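Local coordinates for protein ubiquitin-conjugating enzyme (Plasmodium vivax, PDB 2FO3) that probably accepts activated ubiquitin as a thioester on its catalytic cysteine and helps pass it to target proteins, as an E2 ubiquitin-conjugating enzyme, at residues V40-L45 / S111-L116; E53-K58 / K77-T82. All coordinates share one frame; numbering follows the deposited sequence.

Interaction 1. Residues V40-L45 / S111-L116; sequences VKYVGL and SIISML
Ile113 lies over one face of the Tyr42 ring, and this pair carries most of the contact between residues 40-45 and helical residues 111-116. Ile113 CG1 is 4.1 Å from the Tyr42 ring centroid and 15° off the ring normal, which identifies a CH-pi contact over the face, offset toward the rim. The isoleucine carbons beyond CB divide the work: Ile113 CD1 lies at Tyr42 CD1 (3.8 Å), while CG2 lies at the phenol end, 3.7 Å from Tyr42 OH and equally near CE1 and CZ. That placement follows from the isoleucine chi1 of -65°, which sets CG2 opposite the backbone N and sends CG1 out across the ring. Leu116, one helical turn further on, adds a looser touch: its CD1 lies 4.1 Å from Tyr42 CE2 in an oblique approach. At the phenol end, Leu45 CD1 meets Ile113 CG2 at 3.9 Å, the two side chains running roughly at right angles.

The ring is positioned from its other face by its own chain. After Tyr42 the backbone curls round, bringing Gly44 N over the ring centre, 4.0 Å above the plane. The turn then delivers Leu45 N to Tyr42 OH in a nearly straight hydrogen bond (3.1 Å, 167°), which fixes the hydroxyl end and gives the hydroxyl of this buried tyrosine a polar partner. No hydrogen bond joins the two segments directly; the interface is apolar.

In the ubiquitin-conjugating fold this is where the antiparallel sheet lies against the helix 105-116. Cys26 of strand 26-30 flanks Ile113, Phe74 of strand 71-74 flanks Leu116, and backbone hydrogen bonds pair Tyr42 with Tyr55 in the adjacent strand 54-60.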
ATOM      1  N   VAL A  40       2.532  -5.878  -0.843  1.00 21.73           N
ATOM      2  CA  VAL A  40       1.872  -5.677  -2.122  1.00 24.00           C
ATOM      3  C   VAL A  40       2.901  -5.451  -3.243  1.00 26.18           C
ATOM      4  O   VAL A  40       3.800  -4.590  -3.138  1.00 26.67           O
ATOM      5  CB  VAL A  40       0.838  -4.501  -2.023  1.00 23.94           C
ATOM      6  CG1 VAL A  40       0.236  -4.162  -3.399  1.00 20.52           C
ATOM      7  CG2 VAL A  40      -0.242  -4.851  -1.049  1.00 26.64           C
ATOM      8  N   LYS A  41       2.779  -6.233  -4.311  1.00 21.77           N
ATOM      9  CA  LYS A  41       3.609  -6.066  -5.508  1.00 25.54           C
ATOM     10  C   LYS A  41       2.869  -5.227  -6.553  1.00 25.35           C
ATOM     11  O   LYS A  41       1.761  -5.567  -6.957  1.00 26.85           O
ATOM     12  CB  LYS A  41       3.989  -7.449  -6.094  1.00 29.10           C
ATOM     13  CG  LYS A  41       4.774  -7.385  -7.409  1.00 30.99           C
ATOM     14  CD  LYS A  41       5.269  -8.769  -7.816  1.00 34.04           C
ATOM     15  CE  LYS A  41       5.756  -8.766  -9.280  1.00 37.62           C
ATOM     16  NZ  LYS A  41       6.571  -9.994  -9.660  1.00 38.50           N
ATOM     17  N   TYR A  42       3.484  -4.131  -6.969  1.00 23.30           N
ATOM     18  CA  TYR A  42       2.939  -3.298  -8.011  1.00 27.20           C
ATOM     19  C   TYR A  42       3.868  -3.338  -9.209  1.00 28.79           C
ATOM     20  O   TYR A  42       5.073  -3.138  -9.076  1.00 28.45           O
ATOM     21  CB  TYR A  42       2.742  -1.857  -7.510  1.00 26.92           C
ATOM     22  CG  TYR A  42       2.490  -0.858  -8.599  1.00 27.08           C
ATOM     23  CD1 TYR A  42       1.360  -0.969  -9.438  1.00 25.87           C
ATOM     24  CD2 TYR A  42       3.352   0.237  -8.769  1.00 26.64           C
ATOM     25  CE1 TYR A  42       1.122  -0.015 -10.463  1.00 28.09           C
ATOM     26  CE2 TYR A  42       3.126   1.180  -9.755  1.00 26.82           C
ATOM     27  CZ  TYR A  42       2.018   1.052 -10.606  1.00 27.98           C
ATOM     28  OH  TYR A  42       1.826   1.994 -11.583  1.00 28.86           O
ATOM     29  N   VAL A  43       3.300  -3.642 -10.377  1.00 31.34           N
ATOM     30  CA  VAL A  43       4.045  -3.579 -11.644  1.00 31.02           C
ATOM     31  C   VAL A  43       3.624  -2.301 -12.321  1.00 32.59           C
ATOM     32  O   VAL A  43       2.454  -2.116 -12.620  1.00 33.96           O
ATOM     33  CB  VAL A  43       3.754  -4.785 -12.558  1.00 32.65           C
ATOM     34  CG1 VAL A  43       4.623  -4.711 -13.847  1.00 32.99           C
ATOM     35  CG2 VAL A  43       3.991  -6.092 -11.796  1.00 34.21           C
ATOM     36  N   GLY A  44       4.583  -1.404 -12.517  1.00 33.89           N
ATOM     37  CA  GLY A  44       4.343  -0.077 -13.086  1.00 34.66           C
ATOM     38  C   GLY A  44       3.483  -0.089 -14.329  1.00 37.31           C
ATOM     39  O   GLY A  44       3.758  -0.824 -15.300  1.00 34.78           O
ATOM     40  N   LEU A  45       2.434   0.710 -14.299  1.00 33.29           N
ATOM     41  CA  LEU A  45       1.525   0.806 -15.437  1.00 36.55           C
ATOM     42  C   LEU A  45       2.170   1.321 -16.719  1.00 38.20           C
ATOM     43  O   LEU A  45       2.991   2.251 -16.705  1.00 38.45           O
ATOM     44  CB  LEU A  45       0.310   1.664 -15.072  1.00 36.14           C
ATOM     45  CG  LEU A  45      -0.663   0.928 -14.163  1.00 36.12           C
ATOM     46  CD1 LEU A  45      -1.440   1.863 -13.256  1.00 33.27           C
ATOM     47  CD2 LEU A  45      -1.588   0.049 -14.993  1.00 35.50           C
ATOM     48  N   SER A 111      -4.656   4.819  -4.287  1.00 22.37           N
ATOM     49  CA  SER A 111      -4.267   6.242  -4.140  1.00 25.32           C
ATOM     50  C   SER A 111      -2.759   6.452  -4.277  1.00 24.74           C
ATOM     51  O   SER A 111      -2.316   7.482  -4.809  1.00 27.43           O
ATOM     52  CB  SER A 111      -4.755   6.810  -2.815  1.00 21.78           C
ATOM     53  OG  SER A 111      -6.181   6.802  -2.772  1.00 27.20           O
ATOM     54  N   ILE A 112      -1.979   5.485  -3.808  1.00 23.36           N
ATOM     55  CA  ILE A 112      -0.506   5.549  -3.935  1.00 24.23           C
ATOM     56  C   ILE A 112      -0.154   5.397  -5.389  1.00 24.93           C
ATOM     57  O   ILE A 112       0.654   6.143  -5.918  1.00 25.92           O
ATOM     58  CB  ILE A 112       0.210   4.455  -3.052  1.00 24.80           C
ATOM     59  CG1 ILE A 112       0.026   4.782  -1.544  1.00 23.63           C
ATOM     60  CG2 ILE A 112       1.718   4.277  -3.475  1.00 22.90           C
ATOM     61  CD1 ILE A 112       0.257   3.588  -0.582  1.00 26.34           C
ATOM     62  N   ILE A 113      -0.817   4.461  -6.066  1.00 25.32           N
ATOM     63  CA  ILE A 113      -0.524   4.221  -7.469  1.00 27.81           C
ATOM     64  C   ILE A 113      -0.909   5.477  -8.248  1.00 29.98           C
ATOM     65  O   ILE A 113      -0.185   5.913  -9.129  1.00 29.43           O
ATOM     66  CB  ILE A 113      -1.284   2.967  -8.019  1.00 27.63           C
ATOM     67  CG1 ILE A 113      -0.789   1.705  -7.324  1.00 28.99           C
ATOM     68  CG2 ILE A 113      -1.099   2.830  -9.538  1.00 28.05           C
ATOM     69  CD1 ILE A 113      -1.690   0.483  -7.609  1.00 29.78           C
ATOM     70  N   SER A 114      -2.049   6.062  -7.895  1.00 28.98           N
ATOM     71  CA  SER A 114      -2.453   7.342  -8.482  1.00 31.50           C
ATOM     72  C   SER A 114      -1.382   8.434  -8.306  1.00 32.37           C
ATOM     73  O   SER A 114      -1.001   9.114  -9.296  1.00 31.37           O
ATOM     74  CB  SER A 114      -3.777   7.805  -7.885  1.00 29.59           C
ATOM     75  OG  SER A 114      -4.189   8.999  -8.513  1.00 35.17           O
ATOM     76  N   MET A 115      -0.917   8.604  -7.062  1.00 30.55           N
ATOM     77  CA  MET A 115       0.155   9.581  -6.719  1.00 34.47           C
ATOM     78  C   MET A 115       1.381   9.369  -7.604  1.00 34.88           C
ATOM     79  O   MET A 115       1.881  10.310  -8.212  1.00 35.56           O
ATOM     80  CB  MET A 115       0.519   9.480  -5.241  1.00 32.64           C
ATOM     81  CG  MET A 115       1.627  10.456  -4.745  1.00 34.27           C
ATOM     82  SD  MET A 115       2.310   9.850  -3.189  1.00 38.96           S
ATOM     83  CE  MET A 115       3.295   8.463  -3.753  1.00 35.94           C
ATOM     84  N   LEU A 116       1.822   8.121  -7.715  1.00 36.76           N
ATOM     85  CA  LEU A 116       2.959   7.765  -8.566  1.00 36.13           C
ATOM     86  C   LEU A 116       2.703   8.082 -10.018  1.00 40.97           C
ATOM     87  O   LEU A 116       3.588   8.633 -10.701  1.00 40.49           O
ATOM     88  CB  LEU A 116       3.305   6.276  -8.445  1.00 34.66           C
ATOM     89  CG  LEU A 116       3.884   5.778  -7.123  1.00 34.00           C
ATOM     90  CD1 LEU A 116       4.080   4.291  -7.190  1.00 28.88           C
ATOM     91  CD2 LEU A 116       5.195   6.499  -6.827  1.00 31.90           C
TER

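Interaction 2. Residues E53-K58 / K77-T82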
ATOM      1  N   GLU A  53       8.327  -1.473 -14.296  1.00 41.54           N
ATOM      2  CA  GLU A  53       9.211  -1.570 -13.134  1.00 40.66           C
ATOM      3  C   GLU A  53       8.443  -2.182 -11.950  1.00 36.98           C
ATOM      4  O   GLU A  53       7.276  -1.875 -11.742  1.00 38.82           O
ATOM      5  CB  GLU A  53       9.792  -0.188 -12.772  1.00 41.50           C
ATOM      6  CG  GLU A  53      10.504   0.521 -13.949  1.00 42.38           C
ATOM      7  CD  GLU A  53      11.095   1.866 -13.583  1.00 44.05           C
ATOM      8  OE1 GLU A  53      10.617   2.515 -12.629  1.00 43.74           O
ATOM      9  OE2 GLU A  53      12.048   2.290 -14.265  1.00 47.37           O
ATOM     10  N   VAL A  54       9.104  -3.035 -11.173  1.00 33.29           N
ATOM     11  CA  VAL A  54       8.444  -3.694 -10.054  1.00 34.72           C
ATOM     12  C   VAL A  54       8.751  -2.956  -8.777  1.00 35.86           C
ATOM     13  O   VAL A  54       9.917  -2.661  -8.499  1.00 34.59           O
ATOM     14  CB  VAL A  54       8.847  -5.190  -9.942  1.00 35.03           C
ATOM     15  CG1 VAL A  54       8.318  -5.838  -8.641  1.00 31.05           C
ATOM     16  CG2 VAL A  54       8.368  -5.959 -11.178  1.00 34.84           C
ATOM     17  N   TYR A  55       7.694  -2.619  -8.024  1.00 30.60           N
ATOM     18  CA  TYR A  55       7.840  -2.032  -6.695  1.00 32.54           C
ATOM     19  C   TYR A  55       7.026  -2.816  -5.681  1.00 30.25           C
ATOM     20  O   TYR A  55       5.960  -3.357  -5.995  1.00 33.28           O
ATOM     21  CB  TYR A  55       7.486  -0.516  -6.698  1.00 31.92           C
ATOM     22  CG  TYR A  55       8.386   0.255  -7.625  1.00 34.78           C
ATOM     23  CD1 TYR A  55       9.703   0.572  -7.248  1.00 35.44           C
ATOM     24  CD2 TYR A  55       7.957   0.622  -8.908  1.00 34.68           C
ATOM     25  CE1 TYR A  55      10.559   1.253  -8.127  1.00 35.89           C
ATOM     26  CE2 TYR A  55       8.800   1.308  -9.783  1.00 34.73           C
ATOM     27  CZ  TYR A  55      10.096   1.609  -9.384  1.00 35.03           C
ATOM     28  OH  TYR A  55      10.918   2.275 -10.224  1.00 36.88           O
ATOM     29  N   LYS A  56       7.538  -2.887  -4.466  1.00 29.42           N
ATOM     30  CA  LYS A  56       6.890  -3.626  -3.402  1.00 27.14           C
ATOM     31  C   LYS A  56       6.587  -2.715  -2.232  1.00 29.88           C
ATOM     32  O   LYS A  56       7.448  -1.998  -1.749  1.00 29.68           O
ATOM     33  CB  LYS A  56       7.698  -4.854  -2.977  1.00 32.76           C
ATOM     34  CG  LYS A  56       7.520  -5.999  -3.974  1.00 36.50           C
ATOM     35  CD  LYS A  56       8.180  -7.263  -3.547  1.00 39.64           C
ATOM     36  CE  LYS A  56       7.848  -8.372  -4.558  1.00 42.17           C
ATOM     37  NZ  LYS A  56       8.618  -9.611  -4.315  1.00 43.47           N
ATOM     38  N   LEU A  57       5.349  -2.775  -1.786  1.00 24.43           N
ATOM     39  CA  LEU A  57       4.847  -1.928  -0.710  1.00 27.38           C
ATOM     40  C   LEU A  57       4.609  -2.798   0.522  1.00 25.52           C
ATOM     41  O   LEU A  57       3.826  -3.796   0.484  1.00 28.06           O
ATOM     42  CB  LEU A  57       3.525  -1.317  -1.200  1.00 30.90           C
ATOM     43  CG  LEU A  57       2.907   0.014  -0.838  1.00 36.66           C
ATOM     44  CD1 LEU A  57       3.868   1.199  -1.004  1.00 33.02           C
ATOM     45  CD2 LEU A  57       1.653   0.214  -1.726  1.00 34.15           C
ATOM     46  N   LYS A  58       5.255  -2.446   1.619  1.00 21.30           N
ATOM     47  CA  LYS A  58       5.029  -3.164   2.873  1.00 22.39           C
ATOM     48  C   LYS A  58       3.955  -2.443   3.689  1.00 24.58           C
ATOM     49  O   LYS A  58       4.002  -1.218   3.836  1.00 23.14           O
ATOM     50  CB  LYS A  58       6.299  -3.319   3.679  1.00 26.17           C
ATOM     51  CG  LYS A  58       6.061  -4.158   4.927  1.00 28.11           C
ATOM     52  CD  LYS A  58       7.382  -4.816   5.402  1.00 34.95           C
ATOM     53  CE  LYS A  58       7.363  -4.997   6.905  1.00 34.60           C
ATOM     54  NZ  LYS A  58       8.691  -5.567   7.408  1.00 38.75           N
ATOM     55  N   LYS A  77      14.433  -1.208  -4.043  1.00 32.00           N
ATOM     56  CA  LYS A  77      14.586   0.257  -4.153  1.00 31.25           C
ATOM     57  C   LYS A  77      13.223   0.906  -4.352  1.00 32.08           C
ATOM     58  O   LYS A  77      12.420   0.417  -5.146  1.00 26.41           O
ATOM     59  CB  LYS A  77      15.429   0.638  -5.376  1.00 33.25           C
ATOM     60  CG  LYS A  77      16.900   0.243  -5.357  1.00 34.37           C
ATOM     61  CD  LYS A  77      17.651   0.984  -4.291  1.00 35.92           C
ATOM     62  CE  LYS A  77      19.128   1.152  -4.707  1.00 37.03           C
ATOM     63  NZ  LYS A  77      20.003   1.339  -3.486  1.00 38.18           N
ATOM     64  N   PRO A  78      12.967   2.039  -3.660  1.00 30.78           N
ATOM     65  CA  PRO A  78      11.659   2.636  -3.894  1.00 28.06           C
ATOM     66  C   PRO A  78      11.576   3.426  -5.229  1.00 31.70           C
ATOM     67  O   PRO A  78      12.625   3.847  -5.796  1.00 29.75           O
ATOM     68  CB  PRO A  78      11.457   3.533  -2.681  1.00 29.01           C
ATOM     69  CG  PRO A  78      12.872   3.893  -2.200  1.00 31.37           C
ATOM     70  CD  PRO A  78      13.788   2.793  -2.685  1.00 28.95           C
ATOM     71  N   PRO A  79      10.337   3.664  -5.718  1.00 30.23           N
ATOM     72  CA  PRO A  79      10.197   4.464  -6.915  1.00 30.72           C
ATOM     73  C   PRO A  79      10.780   5.814  -6.598  1.00 30.94           C
ATOM     74  O   PRO A  79      10.700   6.258  -5.449  1.00 31.88           O
ATOM     75  CB  PRO A  79       8.670   4.553  -7.117  1.00 31.49           C
ATOM     76  CG  PRO A  79       8.065   4.152  -5.806  1.00 30.16           C
ATOM     77  CD  PRO A  79       9.029   3.214  -5.179  1.00 30.93           C
ATOM     78  N   LYS A  80      11.399   6.442  -7.581  1.00 30.31           N
ATOM     79  CA  LYS A  80      11.924   7.786  -7.398  1.00 30.19           C
ATOM     80  C   LYS A  80      10.801   8.723  -7.667  1.00 30.21           C
ATOM     81  O   LYS A  80      10.294   8.777  -8.803  1.00 28.06           O
ATOM     82  CB  LYS A  80      13.120   8.034  -8.333  1.00 37.14           C
ATOM     83  CG  LYS A  80      14.400   7.452  -7.772  1.00 38.83           C
ATOM     84  CD  LYS A  80      15.590   7.736  -8.625  1.00 43.35           C
ATOM     85  CE  LYS A  80      16.878   7.246  -7.934  1.00 45.59           C
ATOM     86  NZ  LYS A  80      17.137   7.884  -6.564  1.00 44.34           N
ATOM     87  N   HIS A  81      10.388   9.427  -6.598  1.00 28.93           N
ATOM     88  CA  HIS A  81       9.222  10.291  -6.598  1.00 30.69           C
ATOM     89  C   HIS A  81       9.357  11.329  -5.496  1.00 30.56           C
ATOM     90  O   HIS A  81       9.874  11.047  -4.407  1.00 27.97           O
ATOM     91  CB  HIS A  81       7.944   9.437  -6.373  1.00 29.53           C
ATOM     92  CG  HIS A  81       6.671  10.163  -6.660  1.00 29.32           C
ATOM     93  ND1 HIS A  81       6.055  10.980  -5.735  1.00 31.69           N
ATOM     94  CD2 HIS A  81       5.913  10.215  -7.774  1.00 28.99           C
ATOM     95  CE1 HIS A  81       4.960  11.492  -6.266  1.00 30.76           C
ATOM     96  NE2 HIS A  81       4.853  11.047  -7.504  1.00 32.82           N
ATOM     97  N   THR A  82       8.863  12.533  -5.770  1.00 31.86           N
ATOM     98  CA  THR A  82       8.904  13.641  -4.809  1.00 33.88           C
ATOM     99  C   THR A  82       8.343  13.282  -3.433  1.00 30.54           C
ATOM    100  O   THR A  82       8.875  13.717  -2.416  1.00 31.35           O
ATOM    101  CB  THR A  82       8.157  14.892  -5.393  1.00 36.64           C
ATOM    102  OG1 THR A  82       8.966  15.469  -6.419  1.00 44.18           O
ATOM    103  CG2 THR A  82       7.891  15.971  -4.326  1.00 42.57           C
TER
HETATM  104  O   HOH W   1      11.720  -1.896  -6.410  1.00 36.76           O
HETATM  105  O   HOH W   2      11.933   5.124  -9.915  1.00 39.00           O
HETATM  106  O   HOH W   3       9.812  -1.134  -3.926  1.00 34.23           O
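In this ubiquitin-conjugating domain, residues 77-82 belong to the long loop between strand 71-74 and helix 105-116; its His81-Thr82-His83 sequence probably corresponds to the His-Pro-Asn motif of canonical E2 enzymes, which precedes the catalytic cysteine. The contact lays the start of that loop against strand 54-60 through a proline-tyrosine CH-pi contact. Pro79 CB stands 3.9 Å from the Tyr55 ring centroid and only 10° off the normal, so it is centred over the face. The two side chains pass antiparallel, bringing Pro79 CD to 3.4 Å from Tyr55 CD1. Close by, Lys77 O approaches the same CD1 at 3.4 Å, but from the ring edge and near its plane. A chi1 of -60° directs the tyrosine CG opposite its own carbonyl carbon, toward the loop. Beyond the tyrosine, Pro79 also packs on Phe74 and Leu116, while Lys80 O bonds to the hydroxyl of Tyr50.

Direct hydrogen bonds between the segments are absent, and water takes their place. One molecule lies between Val54 O and Lys77 O; another accepts from Lys56 N and lies at a longer distance from Lys77 O. The modelled approach of Tyr55 OH to Glu53 OE1 is too short to be trusted in detail, although the carboxylate oxygen does lie in the ring plane. A third water closes the far end: it accepts from Lys80 N at 2.7 Å and donates to Tyr55 OH at 3.0 Å.

How the interactions relate
Interaction 2 is nested in the chain segment that interaction 1 closes, and the two centres are about 8 Å apart. Strands 37-43 and 54-60 are antiparallel neighbours, so the sheet joins the contacts directly: Tyr42 N lies 2.8 Å from Tyr55 O and Val40 O 2.7 Å from Leu57 N, both probable hydrogen bonds. On the helix side, Ile112 CD1 packs 3.8 Å from Leu57 CD2. His81 NE2 lies 3.1 Å from Met115 O, bringing the probable His-Pro-Asn counterpart against the helix of interaction 1. Sheet, helix and the loop leading toward the presumed catalytic cysteine thus meet here, with Leu116 as a residue shared by the two contacts' surroundings.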